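Local coordinates for protein methylxanthine N3-demethylase NdmB (Pseudomonas putida, PDB 6ICL) that removes the N3-methyl group from theobromine, 3-methylxanthine and other methylxanthines as formaldehyde, using O2 and NADH, in bacterial caffeine degradation, at residues H35-V40 and W148-N153; C41-F46 and L68-S73; T60-K65 and A277-N282; N72-A77 and D139-Y144. All blocks are in the same frame, centred on the assembly; numbering follows the deposited sequence.

Overall arrangement
Interactions 1, 2 and 4 are built on one six-stranded antiparallel sheet in the Rieske part of the chain, and interaction 3 fastens a hairpin of that sheet to the C-terminal part. Interactions 1 and 2 are buried, whereas 3 and 4 reach partly into solvent. Residues 35-40 and 41-46 continue one another along strand 37-42, and interactions 2 and 4 touch through Phe-46 and Ile-75 and through Leu-68 and Ala-77. Chemistry follows place: paired backbones and CH-pi contacts over aromatic faces in interaction 1, a helix-borne ring on a sheet in 2, backbone N-H groups of a turn in 3, and chiefly apolar contacts between splayed strands in 4.

Interaction 1. Residues H35-V40 and W148-N153; sequences HFWHPV and WVRLDN
Trp-37 lies against Arg-150, and His-38 pairs with Val-149, where the strands that come first and last in sequence in the six-stranded antiparallel sheet of the Rieske part run side by side. His-38 and Val-149 form a hydrogen-bonded pair: His-38 N to Val-149 O and Val-149 N to His-38 O are both 2.8 Å, and both bonds are nearly straight. On the face bearing Trp-37, Pro-39, Trp-148 and Arg-150, side chains lie over one another's flat faces. Arg-150 CB sits over the five-membered ring of Trp-37, 4.0 Å from its centroid, as a CH-pi contact. The arginine then bends at chi3 (65°), so that Trp-37 NE1 stands over one face of its guanidinium, toward the rim, the two planes 35° apart. Trp-37 NE1 and Arg-150 NH1, 3.4 Å apart, are both donors and do not bond to each other; the indole N-H makes a weak hydrogen bond to Thr-158 O. Further along, Pro-39 CB covers one face of Trp-148, 3.8 Å from the centroid of the six-membered ring. At the other end Asp-152 CB lies over the imidazole of His-35, 4.1 Å from its centroid, and the ring of Phe-155 stacks with this imidazole.

A second shell fixes the polar ends. Asp-139 forms a salt bridge with Arg-150 NH2, Thr-158 OG1 accepts from its NH1, and Trp-148 NE1 is bonded to Lys-143 O. Beyond the paired strands the backbones separate enough to admit a water, which donates to Phe-36 O at 2.7 Å and accepts from Leu-151 N at 2.9 Å.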
# COMPACT_ATOMS: atom_id res chain seq x y z
N HIS A 35 17.16 -29.70 23.73
CA HIS A 35 16.75 -30.68 24.74
C HIS A 35 15.65 -30.17 25.67
O HIS A 35 15.19 -30.93 26.53
CB HIS A 35 17.97 -31.09 25.59
CG HIS A 35 19.00 -31.84 24.81
ND1 HIS A 35 20.07 -31.22 24.20
CD2 HIS A 35 19.11 -33.16 24.51
CE1 HIS A 35 20.80 -32.12 23.57
NE2 HIS A 35 20.24 -33.31 23.74
N PHE A 36 15.23 -28.93 25.51
CA PHE A 36 14.16 -28.37 26.32
C PHE A 36 12.84 -28.34 25.55
O PHE A 36 12.81 -28.36 24.32
CB PHE A 36 14.53 -26.96 26.79
CG PHE A 36 15.72 -26.93 27.71
CD1 PHE A 36 17.01 -26.89 27.19
CD2 PHE A 36 15.54 -26.92 29.09
CE1 PHE A 36 18.13 -26.84 28.07
CE2 PHE A 36 16.63 -26.88 29.97
CZ PHE A 36 17.94 -26.84 29.45
N TRP A 37 11.75 -28.33 26.31
CA TRP A 37 10.43 -28.10 25.75
C TRP A 37 10.24 -26.62 25.44
O TRP A 37 10.48 -25.77 26.30
CB TRP A 37 9.34 -28.55 26.73
CG TRP A 37 9.31 -30.01 27.00
CD1 TRP A 37 10.05 -30.69 27.92
CD2 TRP A 37 8.46 -30.98 26.37
NE1 TRP A 37 9.73 -32.02 27.90
CE2 TRP A 37 8.75 -32.23 26.96
CE3 TRP A 37 7.49 -30.92 25.37
CZ2 TRP A 37 8.09 -33.42 26.59
CZ3 TRP A 37 6.84 -32.10 24.99
CH2 TRP A 37 7.15 -33.34 25.60
N HIS A 38 9.83 -26.32 24.21
CA HIS A 38 9.54 -24.95 23.81
C HIS A 38 8.10 -24.84 23.32
O HIS A 38 7.62 -25.74 22.61
CB HIS A 38 10.48 -24.50 22.70
CG HIS A 38 11.92 -24.52 23.10
ND1 HIS A 38 12.44 -23.64 24.02
CD2 HIS A 38 12.94 -25.32 22.72
CE1 HIS A 38 13.72 -23.90 24.19
NE2 HIS A 38 14.05 -24.91 23.41
N PRO A 39 7.41 -23.75 23.64
CA PRO A 39 6.07 -23.54 23.09
C PRO A 39 6.17 -23.08 21.64
O PRO A 39 7.01 -22.25 21.29
CB PRO A 39 5.50 -22.45 24.00
CG PRO A 39 6.76 -21.57 24.29
CD PRO A 39 7.95 -22.54 24.30
N VAL A 40 5.32 -23.67 20.78
CA VAL A 40 5.32 -23.29 19.37
C VAL A 40 4.05 -22.55 18.97
O VAL A 40 4.11 -21.71 18.05
CB VAL A 40 5.55 -24.51 18.47
CG1 VAL A 40 7.00 -25.01 18.64
CG2 VAL A 40 4.51 -25.62 18.78
N TRP A 148 3.58 -27.56 23.03
CA TRP A 148 4.99 -27.65 23.39
C TRP A 148 5.66 -28.72 22.55
O TRP A 148 5.08 -29.78 22.30
CB TRP A 148 5.17 -28.00 24.87
CG TRP A 148 4.53 -27.04 25.77
CD1 TRP A 148 3.22 -27.04 26.20
CD2 TRP A 148 5.14 -25.90 26.36
NE1 TRP A 148 3.00 -25.97 27.03
CE2 TRP A 148 4.17 -25.26 27.14
CE3 TRP A 148 6.44 -25.37 26.30
CZ2 TRP A 148 4.44 -24.10 27.86
CZ3 TRP A 148 6.71 -24.23 27.02
CH2 TRP A 148 5.71 -23.60 27.79
N VAL A 149 6.89 -28.45 22.14
CA VAL A 149 7.68 -29.39 21.37
C VAL A 149 9.06 -29.47 21.99
O VAL A 149 9.64 -28.46 22.40
CB VAL A 149 7.79 -28.97 19.88
CG1 VAL A 149 8.68 -29.95 19.11
CG2 VAL A 149 6.40 -28.85 19.23
N ARG A 150 9.61 -30.69 22.05
CA ARG A 150 10.99 -30.93 22.44
C ARG A 150 11.66 -31.69 21.31
O ARG A 150 11.22 -32.78 20.94
CB ARG A 150 11.08 -31.70 23.76
CG ARG A 150 12.54 -32.06 24.14
CD ARG A 150 12.61 -32.69 25.52
NE ARG A 150 11.92 -33.97 25.58
CZ ARG A 150 11.79 -34.70 26.70
NH1 ARG A 150 12.29 -34.26 27.85
NH2 ARG A 150 11.15 -35.86 26.65
N LEU A 151 12.71 -31.09 20.74
CA LEU A 151 13.31 -31.67 19.55
C LEU A 151 14.19 -32.87 19.86
O LEU A 151 14.35 -33.74 19.00
CB LEU A 151 14.15 -30.62 18.82
CG LEU A 151 13.33 -29.49 18.21
CD1 LEU A 151 14.28 -28.53 17.49
CD2 LEU A 151 12.26 -30.05 17.25
N ASP A 152 14.78 -32.93 21.05
CA ASP A 152 15.72 -33.99 21.35
C ASP A 152 15.41 -34.58 22.72
O ASP A 152 15.44 -33.88 23.73
CB ASP A 152 17.18 -33.52 21.30
CG ASP A 152 18.15 -34.70 21.28
OD1 ASP A 152 17.86 -35.70 21.94
OD2 ASP A 152 19.18 -34.65 20.59
N ASN A 153 15.12 -35.89 22.69
CA ASN A 153 14.81 -36.81 23.78
C ASN A 153 16.01 -37.35 24.53
O ASN A 153 15.84 -37.85 25.65
CB ASN A 153 14.11 -38.05 23.21
CG ASN A 153 12.72 -38.11 23.59
OD1 ASN A 153 12.30 -37.32 24.42
ND2 ASN A 153 11.95 -39.01 22.99
O HOH W 1 13.37 -28.40 21.68

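Interaction 2. Residues C41-F46 and L68-S73; sequences CTLNEF and LARLNS
Phe-46 points from the first turn of helix 43-48 onto strand 68-71, and this ring carries the tight part of the contact. With CG anti to the backbone N (chi1 166°), the ring reaches across to the strand and presents its rim there: CE1 lies 3.7 Å from Leu-68 CB, and CZ lies 3.7 Å from Arg-70 N, which is near the ring plane. Beside it Cys-41 SG meets Leu-68 CD1 at 3.6 Å, joining edge strand 37-42 to strand 64-71 of the same Rieske sheet. Met-57 and Ile-75, from neighbouring strands, pack on the same phenyl ring.

The helix start is itself fixed by a capping box. Glu-45 N donates to Thr-42 OG1 at 3.0 Å, and Thr-42 N returns a 3.0 Å bond to Glu-45 OE2, meeting it from above the carboxylate plane.

Toward the outside the packing is looser. Arg-70 bends at chi2 and chi3 so that Phe-46 CE2 stands 3.9 Å above one face of its guanidinium, with ring and guanidinium planes 88° apart, and Leu-43 CD1 comes no nearer than 4.2 Å to Arg-70 NH1. Pro-299 of the second subunit also packs on this arginine.

No hydrogen bond links the two segments. Arg-70 NH2 instead has a salt bridge to Glu-47, and its NE bonds to His-54, so the guanidinium can offer a face to hydrocarbon while its NE and NH2 are bonded elsewhere.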
# COMPACT_ATOMS: atom_id res chain seq x y z
N CYS A 41 2.92 -22.77 19.63
CA CYS A 41 1.73 -21.97 19.38
C CYS A 41 0.73 -22.26 20.49
O CYS A 41 0.88 -23.23 21.24
CB CYS A 41 1.11 -22.29 18.00
SG CYS A 41 0.62 -24.05 17.84
N THR A 42 -0.26 -21.39 20.63
CA THR A 42 -1.34 -21.72 21.54
C THR A 42 -2.24 -22.74 20.86
O THR A 42 -2.22 -22.92 19.64
CB THR A 42 -2.14 -20.49 21.94
OG1 THR A 42 -2.86 -19.99 20.79
CG2 THR A 42 -1.19 -19.39 22.46
N LEU A 43 -3.03 -23.45 21.67
CA LEU A 43 -3.98 -24.40 21.13
C LEU A 43 -4.97 -23.71 20.19
O LEU A 43 -5.24 -24.20 19.09
CB LEU A 43 -4.71 -25.09 22.29
CG LEU A 43 -5.68 -26.19 21.91
CD1 LEU A 43 -4.96 -27.19 21.01
CD2 LEU A 43 -6.20 -26.88 23.20
N ASN A 44 -5.48 -22.55 20.60
CA ASN A 44 -6.36 -21.77 19.74
C ASN A 44 -5.69 -21.42 18.41
O ASN A 44 -6.29 -21.57 17.33
CB ASN A 44 -6.79 -20.50 20.47
CG ASN A 44 -7.97 -19.86 19.82
OD1 ASN A 44 -7.84 -18.89 19.07
ND2 ASN A 44 -9.15 -20.42 20.08
N GLU A 45 -4.45 -20.93 18.48
CA GLU A 45 -3.69 -20.66 17.26
C GLU A 45 -3.60 -21.90 16.38
O GLU A 45 -3.72 -21.81 15.15
CB GLU A 45 -2.29 -20.13 17.60
CG GLU A 45 -2.28 -18.63 17.91
CD GLU A 45 -1.00 -18.17 18.61
OE1 GLU A 45 -0.92 -16.97 18.94
OE2 GLU A 45 -0.08 -19.00 18.83
N PHE A 46 -3.36 -23.07 16.98
CA PHE A 46 -3.26 -24.28 16.18
C PHE A 46 -4.59 -24.61 15.49
O PHE A 46 -4.62 -25.00 14.32
CB PHE A 46 -2.81 -25.45 17.06
CG PHE A 46 -3.02 -26.76 16.41
CD1 PHE A 46 -2.09 -27.22 15.46
CD2 PHE A 46 -4.15 -27.52 16.68
CE1 PHE A 46 -2.29 -28.46 14.83
CE2 PHE A 46 -4.35 -28.72 16.05
CZ PHE A 46 -3.42 -29.20 15.12
N LEU A 68 2.67 -29.28 12.50
CA LEU A 68 1.78 -29.75 13.54
C LEU A 68 0.51 -30.27 12.90
O LEU A 68 -0.04 -29.64 11.99
CB LEU A 68 1.43 -28.63 14.53
CG LEU A 68 2.62 -27.91 15.20
CD1 LEU A 68 2.14 -26.82 16.14
CD2 LEU A 68 3.54 -28.90 15.94
N ALA A 69 0.03 -31.42 13.36
CA ALA A 69 -1.27 -31.91 12.92
C ALA A 69 -1.87 -32.74 14.03
O ALA A 69 -1.15 -33.39 14.80
CB ALA A 69 -1.16 -32.75 11.64
N ARG A 70 -3.19 -32.72 14.12
CA ARG A 70 -3.90 -33.50 15.12
C ARG A 70 -4.37 -34.78 14.45
O ARG A 70 -5.21 -34.73 13.55
CB ARG A 70 -5.07 -32.74 15.73
CG ARG A 70 -5.80 -33.58 16.77
CD ARG A 70 -6.27 -32.74 17.92
NE ARG A 70 -7.01 -31.59 17.44
CZ ARG A 70 -7.35 -30.55 18.19
NH1 ARG A 70 -7.01 -30.52 19.47
NH2 ARG A 70 -8.03 -29.55 17.65
N LEU A 71 -3.78 -35.90 14.86
CA LEU A 71 -4.07 -37.22 14.32
C LEU A 71 -4.61 -38.07 15.48
O LEU A 71 -3.92 -38.25 16.49
CB LEU A 71 -2.82 -37.87 13.72
CG LEU A 71 -2.06 -37.13 12.61
CD1 LEU A 71 -0.93 -37.99 12.07
CD2 LEU A 71 -2.99 -36.72 11.48
N ASN A 72 -5.84 -38.57 15.33
CA ASN A 72 -6.46 -39.43 16.34
C ASN A 72 -6.43 -38.76 17.71
O ASN A 72 -5.99 -39.35 18.70
CB ASN A 72 -5.77 -40.79 16.39
CG ASN A 72 -5.59 -41.40 15.01
OD1 ASN A 72 -6.56 -41.57 14.29
ND2 ASN A 72 -4.34 -41.69 14.64
N SER A 73 -6.86 -37.50 17.74
CA SER A 73 -6.99 -36.68 18.94
C SER A 73 -5.66 -36.27 19.58
O SER A 73 -5.68 -35.65 20.65
CB SER A 73 -7.86 -37.36 20.00
OG SER A 73 -9.12 -37.67 19.44

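Interaction 3. Residues T60-K65 and A277-N282; sequences TLLGEK and ASPVDN
Leu-62 and Gly-63, the two central residues of a tight turn, both direct their backbone N-H groups to carbonyls of strand 270-281. Leu-62 N reaches Pro-279 O at 2.8 Å, approaching nearly along the C=O axis, and Gly-63 N reaches Val-280 O at 2.9 Å with a nearly straight N-H. Two consecutive carbonyls are therefore gripped by two consecutive donors.

A water adds a further link, donating to Thr-60 O at 2.7 Å and to Ser-278 OG at 2.8 Å. The serine hydroxyl also bonds to Pro-39 O.

The turn is a type I' beta turn from Leu-61 to Glu-64, joining strands 57-61 and 64-71 as a beta hairpin of the Rieske sheet. Leu-61 and Glu-64 bond to each other through both backbone N-H groups, which leaves those of the two central residues to face the strand. Gly-63 adopts backbone angles at which a side chain would press on the preceding carbonyl. The partner strand belongs to the C-terminal part of the chain, so the contact joins the two parts of the oxygenase.

Apolar contacts flank the bonds. Leu-62 CD2 lies 3.6 Å from Pro-279 CG, the two side chains crossing obliquely. Leu-61, with CG anti to its nitrogen (chi1 177°), brings CD1 to 4.0 Å from the same Pro-279 CG. Beside them Thr-60 CB lies 4.1 Å from Val-280 CG1.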
# COMPACT_ATOMS: atom_id res chain seq x y z
N THR A 60 8.06 -22.64 13.23
CA THR A 60 9.51 -22.69 13.17
C THR A 60 10.06 -22.67 14.59
O THR A 60 9.65 -21.84 15.41
CB THR A 60 10.05 -21.54 12.32
OG1 THR A 60 9.51 -21.68 10.99
CG2 THR A 60 11.58 -21.59 12.22
N LEU A 61 10.95 -23.62 14.90
CA LEU A 61 11.52 -23.77 16.23
C LEU A 61 13.01 -24.02 16.06
O LEU A 61 13.39 -24.99 15.41
CB LEU A 61 10.90 -24.93 17.01
CG LEU A 61 11.52 -25.17 18.40
CD1 LEU A 61 11.46 -23.91 19.27
CD2 LEU A 61 10.79 -26.32 19.11
N LEU A 62 13.82 -23.14 16.64
CA LEU A 62 15.27 -23.26 16.58
C LEU A 62 15.74 -23.36 15.14
O LEU A 62 16.67 -24.10 14.82
CB LEU A 62 15.77 -24.45 17.42
CG LEU A 62 15.63 -24.26 18.94
CD1 LEU A 62 15.96 -25.56 19.69
CD2 LEU A 62 16.54 -23.14 19.40
N GLY A 63 15.10 -22.60 14.26
CA GLY A 63 15.45 -22.63 12.85
C GLY A 63 14.86 -23.79 12.08
O GLY A 63 14.94 -23.79 10.85
N GLU A 64 14.26 -24.77 12.75
CA GLU A 64 13.68 -25.93 12.08
C GLU A 64 12.24 -25.65 11.68
O GLU A 64 11.46 -25.11 12.48
CB GLU A 64 13.70 -27.17 12.97
CG GLU A 64 14.98 -27.41 13.72
CD GLU A 64 15.98 -28.19 12.93
OE1 GLU A 64 16.99 -28.62 13.53
OE2 GLU A 64 15.78 -28.39 11.71
N LYS A 65 11.88 -26.07 10.48
CA LYS A 65 10.51 -26.00 10.01
C LYS A 65 9.79 -27.29 10.40
O LYS A 65 10.20 -28.39 9.99
CB LYS A 65 10.49 -25.78 8.50
CG LYS A 65 11.45 -24.65 8.07
CD LYS A 65 11.01 -23.89 6.81
CE LYS A 65 10.71 -24.79 5.63
NZ LYS A 65 10.73 -24.00 4.35
N ALA A 277 9.39 -17.46 26.34
CA ALA A 277 9.88 -17.04 25.04
C ALA A 277 10.30 -18.27 24.25
O ALA A 277 11.05 -19.10 24.77
CB ALA A 277 11.03 -16.05 25.19
N SER A 278 9.82 -18.39 23.02
CA SER A 278 10.19 -19.51 22.19
C SER A 278 11.29 -19.12 21.21
O SER A 278 11.14 -18.12 20.50
CB SER A 278 8.98 -20.01 21.42
OG SER A 278 9.32 -21.15 20.66
N PRO A 279 12.41 -19.86 21.14
CA PRO A 279 13.49 -19.49 20.22
C PRO A 279 13.16 -19.87 18.78
O PRO A 279 13.55 -20.94 18.30
CB PRO A 279 14.68 -20.30 20.75
CG PRO A 279 14.00 -21.56 21.33
CD PRO A 279 12.71 -21.08 21.92
N VAL A 280 12.47 -18.98 18.08
CA VAL A 280 12.02 -19.26 16.71
C VAL A 280 13.21 -19.43 15.78
O VAL A 280 13.32 -20.43 15.07
CB VAL A 280 11.09 -18.13 16.23
CG1 VAL A 280 10.83 -18.28 14.74
CG2 VAL A 280 9.77 -18.17 17.02
N ASP A 281 14.09 -18.44 15.73
CA ASP A 281 15.28 -18.50 14.89
C ASP A 281 16.32 -17.56 15.50
O ASP A 281 16.15 -17.07 16.62
CB ASP A 281 14.97 -18.13 13.43
CG ASP A 281 14.33 -16.75 13.29
OD1 ASP A 281 14.39 -15.94 14.24
OD2 ASP A 281 13.74 -16.46 12.23
N ASN A 282 17.36 -17.27 14.73
CA ASN A 282 18.47 -16.49 15.24
C ASN A 282 18.14 -15.01 15.43
O ASN A 282 18.98 -14.30 15.99
CB ASN A 282 19.68 -16.62 14.31
CG ASN A 282 19.42 -16.02 12.94
OD1 ASN A 282 18.54 -16.47 12.20
ND2 ASN A 282 20.20 -15.00 12.59
O HOH W 2 8.76 -21.73 18.00

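Interaction 4. Residues N72-A77 and D139-Y144; sequences NSKIIA and DCEVKY
Strands 74-77 and 139-143 run antiparallel but splayed, at 144° between their directions, and the CA atoms of Ile-76 and Cys-140 are still 5.9 Å apart where the backbones come nearest. They are neighbours in the six-stranded sheet of the Rieske part of the chain, and the regular pairing continues just beyond this contact, where Ala-77 bonds to Phe-138. Between these segments no clear hydrogen bond forms, and the contact is made largely by side chains.

Cys-140 occupies the centre. Its SG, anti to the backbone N (chi1 178°), extends toward strand 74-77 and lies 4.0 Å from Ile-75 CG2. Its CB meets Ala-77 CB at 3.9 Å. As the strands diverge, the longer branch of Ile-75 takes over: CD1 touches Val-142 CG2 at 3.7 Å, the two side chains crossing at about a right angle. Leu-43 of helix 43-48 packs on both Ile-75 and Val-142, so the helix covers this apolar patch. A water lies in the widening gap, 3.1 Å from Ile-75 O and weakly in contact with Cys-140 O.

Toward the more exposed side, charged groups appear. Lys-74 bends repeatedly along its chain and turns inward across Glu-141, yet no salt bridge forms, the lysine NZ remaining 5.3 Å from Glu-141 OE1. That ammonium nitrogen lies nearer to hydrocarbon, 3.9 Å from Val-142 CG2.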
# COMPACT_ATOMS: atom_id res chain seq x y z
N ASN A 72 -5.84 -38.57 15.33
CA ASN A 72 -6.46 -39.43 16.34
C ASN A 72 -6.43 -38.76 17.71
O ASN A 72 -5.99 -39.35 18.70
CB ASN A 72 -5.77 -40.79 16.39
CG ASN A 72 -5.59 -41.40 15.01
OD1 ASN A 72 -6.56 -41.57 14.29
ND2 ASN A 72 -4.34 -41.69 14.64
N SER A 73 -6.86 -37.50 17.74
CA SER A 73 -6.99 -36.68 18.94
C SER A 73 -5.66 -36.27 19.58
O SER A 73 -5.68 -35.65 20.65
CB SER A 73 -7.86 -37.36 20.00
OG SER A 73 -9.12 -37.67 19.44
N LYS A 74 -4.52 -36.59 18.98
CA LYS A 74 -3.25 -36.09 19.51
C LYS A 74 -2.51 -35.27 18.46
O LYS A 74 -2.33 -35.70 17.32
CB LYS A 74 -2.32 -37.21 19.99
CG LYS A 74 -1.59 -36.90 21.35
CD LYS A 74 -0.82 -35.53 21.40
CE LYS A 74 -1.40 -34.46 22.42
NZ LYS A 74 -2.57 -33.56 21.94
N ILE A 75 -2.01 -34.12 18.90
CA ILE A 75 -1.21 -33.25 18.06
C ILE A 75 0.20 -33.81 17.98
O ILE A 75 0.84 -34.08 19.00
CB ILE A 75 -1.20 -31.82 18.60
CG1 ILE A 75 -2.64 -31.32 18.74
CG2 ILE A 75 -0.39 -30.90 17.68
CD1 ILE A 75 -2.69 -29.91 19.27
N ILE A 76 0.67 -34.00 16.77
CA ILE A 76 2.02 -34.45 16.53
C ILE A 76 2.80 -33.28 15.96
O ILE A 76 2.24 -32.31 15.43
CB ILE A 76 2.04 -35.65 15.57
CG1 ILE A 76 1.53 -35.19 14.21
CG2 ILE A 76 1.12 -36.75 16.09
CD1 ILE A 76 2.30 -35.73 13.04
N ALA A 77 4.12 -33.37 16.08
CA ALA A 77 5.04 -32.41 15.50
C ALA A 77 6.04 -33.23 14.69
O ALA A 77 6.58 -34.22 15.18
CB ALA A 77 5.76 -31.58 16.58
N ASP A 139 8.74 -35.10 20.24
CA ASP A 139 7.93 -34.89 21.44
C ASP A 139 7.03 -33.67 21.29
O ASP A 139 7.48 -32.60 20.88
CB ASP A 139 8.82 -34.68 22.65
CG ASP A 139 9.48 -35.96 23.14
OD1 ASP A 139 9.14 -37.06 22.66
OD2 ASP A 139 10.35 -35.83 24.03
N CYS A 140 5.77 -33.82 21.69
CA CYS A 140 4.78 -32.78 21.47
C CYS A 140 3.63 -33.05 22.42
O CYS A 140 3.08 -34.14 22.42
CB CYS A 140 4.30 -32.76 20.00
SG CYS A 140 3.01 -31.52 19.64
N GLU A 141 3.30 -32.06 23.25
CA GLU A 141 2.24 -32.20 24.24
C GLU A 141 1.57 -30.86 24.43
O GLU A 141 2.23 -29.81 24.36
CB GLU A 141 2.77 -32.69 25.61
CG GLU A 141 3.54 -34.04 25.62
CD GLU A 141 2.69 -35.26 25.19
OE1 GLU A 141 1.44 -35.13 25.10
OE2 GLU A 141 3.28 -36.34 24.93
N VAL A 142 0.27 -30.88 24.68
CA VAL A 142 -0.50 -29.68 24.99
C VAL A 142 -0.55 -29.50 26.50
O VAL A 142 -0.98 -30.40 27.23
CB VAL A 142 -1.92 -29.76 24.39
CG1 VAL A 142 -2.75 -28.54 24.81
CG2 VAL A 142 -1.85 -29.83 22.87
N LYS A 143 -0.13 -28.34 26.99
CA LYS A 143 -0.26 -28.06 28.41
C LYS A 143 -0.53 -26.58 28.59
O LYS A 143 0.07 -25.76 27.92
CB LYS A 143 1.00 -28.48 29.19
CG LYS A 143 0.77 -28.58 30.71
CD LYS A 143 1.98 -29.19 31.40
CE LYS A 143 1.73 -29.42 32.88
NZ LYS A 143 2.91 -30.13 33.49
N TYR A 144 -1.47 -26.27 29.48
CA TYR A 144 -1.95 -24.90 29.68
C TYR A 144 -2.50 -24.29 28.39
O TYR A 144 -2.38 -23.08 28.17
CB TYR A 144 -0.87 -23.97 30.26
CG TYR A 144 0.15 -24.59 31.20
CD1 TYR A 144 -0.23 -25.18 32.41
CD2 TYR A 144 1.50 -24.55 30.88
CE1 TYR A 144 0.73 -25.71 33.29
CE2 TYR A 144 2.45 -25.09 31.73
CZ TYR A 144 2.07 -25.66 32.93
OH TYR A 144 3.06 -26.17 33.76
O HOH W 3 2.74 -36.33 19.81